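Local coordinates for carbamate kinase (Aeropyrum pernix, PDB 2E9Y), which probably catalyses the reversible transfer of a phosphoryl group between ATP and carbamate, as a member of the amino acid kinase family, at the interface of chains A and B. Coordinates in Å, arbitrary orientation; residue numbers count along the deposited sequence, not the author numbering. Chains: chain A/B, Carbamate kinase.

Contact 1: the interface of chains A and B. Residues chain A 76-77, 79-80; chain B 23, 25, 92.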
ATOM      1  N   GLN A  76       7.110   1.263  13.650  1.00 17.37           N
ATOM      2  CA  GLN A  76       7.318   0.470  12.445  1.00 15.70           C
ATOM      3  C   GLN A  76       8.617   0.922  11.794  1.00 16.00           C
ATOM      4  O   GLN A  76       8.983   2.098  11.874  1.00 16.62           O
ATOM      5  CB  GLN A  76       6.149   0.661  11.475  1.00 16.30           C
ATOM      6  CG  GLN A  76       4.807   0.211  12.041  1.00 16.55           C
ATOM      7  CD  GLN A  76       4.836  -1.234  12.499  1.00 17.96           C
ATOM      8  OE1 GLN A  76       5.391  -2.100  11.818  1.00 16.77           O
ATOM      9  NE2 GLN A  76       4.231  -1.506  13.652  1.00 14.65           N
ATOM     10  N   PRO A  77       9.347  -0.006  11.153  1.00 15.73           N
ATOM     11  CA  PRO A  77      10.606   0.369  10.500  1.00 15.41           C
ATOM     12  C   PRO A  77      10.332   1.205   9.260  1.00 15.43           C
ATOM     13  O   PRO A  77       9.228   1.168   8.699  1.00 13.14           O
ATOM     14  CB  PRO A  77      11.245  -0.981  10.169  1.00 14.83           C
ATOM     15  CG  PRO A  77      10.059  -1.851   9.924  1.00 15.18           C
ATOM     16  CD  PRO A  77       9.113  -1.456  11.046  1.00 14.61           C
ATOM     17  N   TYR A  79      11.121   0.920   6.155  1.00 14.92           N
ATOM     18  CA  TYR A  79      10.663   0.282   4.925  1.00 14.49           C
ATOM     19  C   TYR A  79       9.165   0.022   4.941  1.00 15.22           C
ATOM     20  O   TYR A  79       8.534   0.003   3.885  1.00 13.49           O
ATOM     21  CB  TYR A  79      11.446  -1.006   4.643  1.00 16.53           C
ATOM     22  CG  TYR A  79      11.417  -2.038   5.738  1.00 20.52           C
ATOM     23  CD1 TYR A  79      10.361  -2.933   5.851  1.00 21.41           C
ATOM     24  CD2 TYR A  79      12.479  -2.144   6.640  1.00 23.14           C
ATOM     25  CE1 TYR A  79      10.361  -3.923   6.838  1.00 24.37           C
ATOM     26  CE2 TYR A  79      12.489  -3.124   7.625  1.00 26.40           C
ATOM     27  CZ  TYR A  79      11.427  -4.009   7.714  1.00 26.41           C
ATOM     28  OH  TYR A  79      11.444  -4.989   8.681  1.00 30.65           O
ATOM     29  N   ILE A  80       8.595  -0.168   6.131  1.00 13.06           N
ATOM     30  CA  ILE A  80       7.153  -0.363   6.246  1.00 13.86           C
ATOM     31  C   ILE A  80       6.493   1.006   6.040  1.00 12.95           C
ATOM     32  O   ILE A  80       5.442   1.116   5.403  1.00 13.32           O
ATOM     33  CB  ILE A  80       6.763  -0.934   7.634  1.00 14.30           C
ATOM     34  CG1 ILE A  80       7.160  -2.413   7.716  1.00 16.64           C
ATOM     35  CG2 ILE A  80       5.262  -0.787   7.872  1.00 14.36           C
ATOM     36  CD1 ILE A  80       6.563  -3.271   6.634  1.00 22.88           C
TER
ATOM     37  N   VAL B  23       1.581  -5.777  16.973  1.00 21.08           N
ATOM     38  CA  VAL B  23       1.914  -5.343  15.622  1.00 19.86           C
ATOM     39  C   VAL B  23       3.370  -4.982  15.352  1.00 20.73           C
ATOM     40  O   VAL B  23       3.669  -4.347  14.343  1.00 20.19           O
ATOM     41  CB  VAL B  23       1.028  -4.155  15.202  1.00 17.82           C
ATOM     42  CG1 VAL B  23      -0.431  -4.588  15.173  1.00 20.07           C
ATOM     43  CG2 VAL B  23       1.214  -2.996  16.166  1.00 18.40           C
ATOM     44  N   VAL B  25       7.116  -5.244  14.049  1.00 23.00           N
ATOM     45  CA  VAL B  25       7.578  -5.865  12.813  1.00 22.11           C
ATOM     46  C   VAL B  25       8.108  -7.283  13.060  1.00 23.37           C
ATOM     47  O   VAL B  25       7.916  -8.178  12.232  1.00 21.36           O
ATOM     48  CB  VAL B  25       8.655  -4.994  12.113  1.00 21.62           C
ATOM     49  CG1 VAL B  25       9.909  -4.895  12.974  1.00 21.33           C
ATOM     50  CG2 VAL B  25       8.969  -5.566  10.734  1.00 21.31           C
ATOM     51  N   LEU B  92       4.324  -7.478   3.660  1.00 15.60           N
ATOM     52  CA  LEU B  92       4.812  -8.585   4.479  1.00 15.12           C
ATOM     53  C   LEU B  92       4.412  -9.928   3.882  1.00 14.75           C
ATOM     54  O   LEU B  92       5.245 -10.834   3.769  1.00 14.05           O
ATOM     55  CB  LEU B  92       4.281  -8.477   5.911  1.00 14.01           C
ATOM     56  CG  LEU B  92       4.778  -7.291   6.745  1.00 17.61           C
ATOM     57  CD1 LEU B  92       4.125  -7.336   8.121  1.00 17.27           C
ATOM     58  CD2 LEU B  92       6.294  -7.345   6.878  1.00 17.87           C
TER
HETATM   59  O   HOH W   1       4.692  -4.717  11.722  1.00 22.21           O
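Beyond the rim of the A:Tyr79 ring, its phenol oxygen OH meets methyl CG2 of B:Val25 at 3.3 Å, while CG of A:Pro77, from the same chain, lies over one ring face, offset toward the rim and 3.4 Å above the plane. In the deposited dimer of this amino acid kinase family member the patch joins the start of helix 78-103 and the residues just before it in chain A to the start of helix 25-44 and to helix 78-103 in chain B. B:Val25 fits against both A:Pro77 and A:Tyr79: its CB faces the proline CD at 3.7 Å, and CG2, anti to the backbone N, points to the phenol, the two side chains crossing at about a right angle. The other flat group, the amide of A:Gln76, meets its partner close to its own plane. NE2 donates to the backbone O of B:Val23 over 3.0 Å, nearly straight at the hydrogen (162°), yet the donor sits above the carbonyl plane of B:Val23, 43° out of it. A bend at chi2 (-56°) turns the amide toward this carbonyl. Water 1 completes the bridge, 2.7 Å from A:Gln76 OE1 and 2.8 Å from B:Val23 O, which would help fix the rotation of the amide. Farther along, within helix 78-103 of both chains, A:Ile80 CD1 touches B:Leu92 CD2 at 4.1 Å.

Contact 2: the interface of chains A and B. Residues chain A 91-92; chain B 79-80, 83, 114, 116, 197.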
ATOM      1  N   LEU A  91      -2.952   5.670  -3.928  1.00 13.27           N
ATOM      2  CA  LEU A  91      -4.411   5.685  -3.965  1.00 14.60           C
ATOM      3  C   LEU A  91      -4.928   7.073  -4.356  1.00 15.12           C
ATOM      4  O   LEU A  91      -5.873   7.194  -5.137  1.00 15.81           O
ATOM      5  CB  LEU A  91      -4.994   5.288  -2.608  1.00 13.85           C
ATOM      6  CG  LEU A  91      -6.520   5.415  -2.536  1.00 13.97           C
ATOM      7  CD1 LEU A  91      -7.157   4.517  -3.593  1.00 16.04           C
ATOM      8  CD2 LEU A  91      -7.012   5.046  -1.143  1.00 16.00           C
ATOM      9  N   LEU A  92      -4.312   8.118  -3.815  1.00 15.79           N
ATOM     10  CA  LEU A  92      -4.734   9.476  -4.138  1.00 16.78           C
ATOM     11  C   LEU A  92      -4.640   9.730  -5.646  1.00 17.34           C
ATOM     12  O   LEU A  92      -5.583  10.244  -6.255  1.00 18.64           O
ATOM     13  CB  LEU A  92      -3.885  10.497  -3.370  1.00 16.74           C
ATOM     14  CG  LEU A  92      -4.164  10.590  -1.865  1.00 19.64           C
ATOM     15  CD1 LEU A  92      -3.190  11.560  -1.223  1.00 20.59           C
ATOM     16  CD2 LEU A  92      -5.603  11.045  -1.632  1.00 20.10           C
TER
ATOM     17  N   TYR B  79      -9.992   6.213   5.584  1.00 14.62           N
ATOM     18  CA  TYR B  79      -9.839   5.561   4.290  1.00 15.27           C
ATOM     19  C   TYR B  79      -8.371   5.474   3.871  1.00 14.28           C
ATOM     20  O   TYR B  79      -7.947   4.492   3.262  1.00 12.40           O
ATOM     21  CB  TYR B  79     -10.705   6.272   3.239  1.00 15.97           C
ATOM     22  CG  TYR B  79     -10.070   7.391   2.436  1.00 17.54           C
ATOM     23  CD1 TYR B  79      -9.289   7.109   1.319  1.00 17.93           C
ATOM     24  CD2 TYR B  79     -10.348   8.728   2.724  1.00 19.77           C
ATOM     25  CE1 TYR B  79      -8.810   8.118   0.493  1.00 22.38           C
ATOM     26  CE2 TYR B  79      -9.872   9.753   1.903  1.00 23.62           C
ATOM     27  CZ  TYR B  79      -9.108   9.438   0.786  1.00 24.41           C
ATOM     28  OH  TYR B  79      -8.668  10.431  -0.063  1.00 25.84           O
ATOM     29  N   ILE B  80      -7.589   6.485   4.232  1.00 12.09           N
ATOM     30  CA  ILE B  80      -6.169   6.497   3.909  1.00 12.35           C
ATOM     31  C   ILE B  80      -5.432   5.514   4.833  1.00 11.72           C
ATOM     32  O   ILE B  80      -4.505   4.822   4.406  1.00 12.73           O
ATOM     33  CB  ILE B  80      -5.602   7.934   4.034  1.00 13.22           C
ATOM     34  CG1 ILE B  80      -6.073   8.771   2.837  1.00 15.35           C
ATOM     35  CG2 ILE B  80      -4.081   7.913   4.090  1.00 15.56           C
ATOM     36  CD1 ILE B  80      -5.600   8.248   1.497  1.00 18.62           C
ATOM     37  N   ALA B  83      -5.964   2.132   3.437  1.00  9.10           N
ATOM     38  CA  ALA B  83      -5.096   1.916   2.287  1.00 10.70           C
ATOM     39  C   ALA B  83      -3.677   1.612   2.777  1.00 10.34           C
ATOM     40  O   ALA B  83      -3.014   0.712   2.262  1.00 10.89           O
ATOM     41  CB  ALA B  83      -5.081   3.146   1.392  1.00 12.34           C
ATOM     42  N   ILE B 114      -4.305  -2.629  -4.415  1.00 13.78           N
ATOM     43  CA  ILE B 114      -4.945  -1.617  -3.575  1.00 13.53           C
ATOM     44  C   ILE B 114      -6.402  -1.722  -3.999  1.00 14.46           C
ATOM     45  O   ILE B 114      -6.735  -1.519  -5.174  1.00 16.19           O
ATOM     46  CB  ILE B 114      -4.371  -0.221  -3.861  1.00 14.74           C
ATOM     47  CG1 ILE B 114      -2.872  -0.216  -3.540  1.00 16.13           C
ATOM     48  CG2 ILE B 114      -5.116   0.842  -3.049  1.00 15.29           C
ATOM     49  CD1 ILE B 114      -2.493  -0.898  -2.231  1.00 17.85           C
ATOM     50  N   ARG B 116     -10.694  -1.005  -3.396  1.00 11.42           N
ATOM     51  CA  ARG B 116     -11.810  -0.223  -2.880  1.00 12.08           C
ATOM     52  C   ARG B 116     -13.084  -1.058  -2.973  1.00 11.57           C
ATOM     53  O   ARG B 116     -13.244  -1.877  -3.884  1.00 13.35           O
ATOM     54  CB  ARG B 116     -11.985   1.062  -3.698  1.00 13.13           C
ATOM     55  CG  ARG B 116     -10.835   2.066  -3.564  1.00 12.36           C
ATOM     56  CD  ARG B 116     -10.850   3.053  -4.722  1.00 15.63           C
ATOM     57  NE  ARG B 116     -10.676   2.348  -5.989  1.00 15.48           N
ATOM     58  CZ  ARG B 116     -10.770   2.907  -7.189  1.00 17.11           C
ATOM     59  NH1 ARG B 116     -11.040   4.200  -7.302  1.00 19.25           N
ATOM     60  NH2 ARG B 116     -10.598   2.165  -8.279  1.00 18.56           N
ATOM     61  N   VAL B 197     -11.074  -0.430   0.930  1.00 11.26           N
ATOM     62  CA  VAL B 197     -11.246   1.004   1.191  1.00 12.31           C
ATOM     63  C   VAL B 197     -12.669   1.328   0.733  1.00 13.42           C
ATOM     64  O   VAL B 197     -12.960   1.266  -0.457  1.00 12.09           O
ATOM     65  CB  VAL B 197     -10.250   1.830   0.362  1.00 13.18           C
ATOM     66  CG1 VAL B 197     -10.566   3.320   0.495  1.00 13.75           C
ATOM     67  CG2 VAL B 197      -8.818   1.535   0.830  1.00 12.40           C
TER
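A:Leu91 pushes its isobutyl group against nonpolar groups of chain B, where its methyl CD2 packs on CB of B:Ala83 at 3.7 Å and at the edge of the B:Tyr79 ring, in the ring plane and 3.9 Å from CE1. This is the tight side of a helix-to-helix contact in the amino acid kinase fold: A:Leu91, B:Tyr79 and B:Ala83 all belong to helix 78-103 of their chains. The leucine runs out from its helix with CG anti to the backbone N (chi1 174°), which carries both methyls toward chain B, and the partner hides 94 Å² of its surface. Within chain B, CG1 of B:Ile80 lies over one face of the tyrosine ring, 3.6 Å above its plane and toward the rim, and probably helps to hold the ring whose edge receives the leucine. The other methyl, CD1, has looser company. It points toward B:Ile114 and the start of strand 116-118, where CD of B:Arg116 is 4.1 Å away and CG2 of B:Ile114 4.2 Å; B:Val197 reaches CD2 through CG1 at a similar range. B:Arg116 contributes the aliphatic part of its side chain here, and a bend at chi3 (-61°) directs its guanidinium group away from the leucine. A:Leu92, next along the helix, heads instead for B:Tyr79 and B:Ile80. It crosses them at about a right angle to each, and its CD2 meets the phenol oxygen OH of B:Tyr79 at 3.5 Å.

The C-alpha centres of contact 1 and contact 2 lie about 19 Å apart on one two-fold symmetric interface. Both draw on helix 78-103 of each chain, and the residues at positions 79, 80 and 92 serve in both with the chains exchanged, though the two Tyr79 side chains are turned differently, so the symmetry is approximate there. Contact 1 also brings in the start of helix 25-44 and adds polar and water-mediated links, whereas contact 2 extends the helix packing toward strands 116-118 and 197-201 of chain B through nonpolar packing. Together the two would probably help fix the relative orientation of the subunits in the deposited dimer.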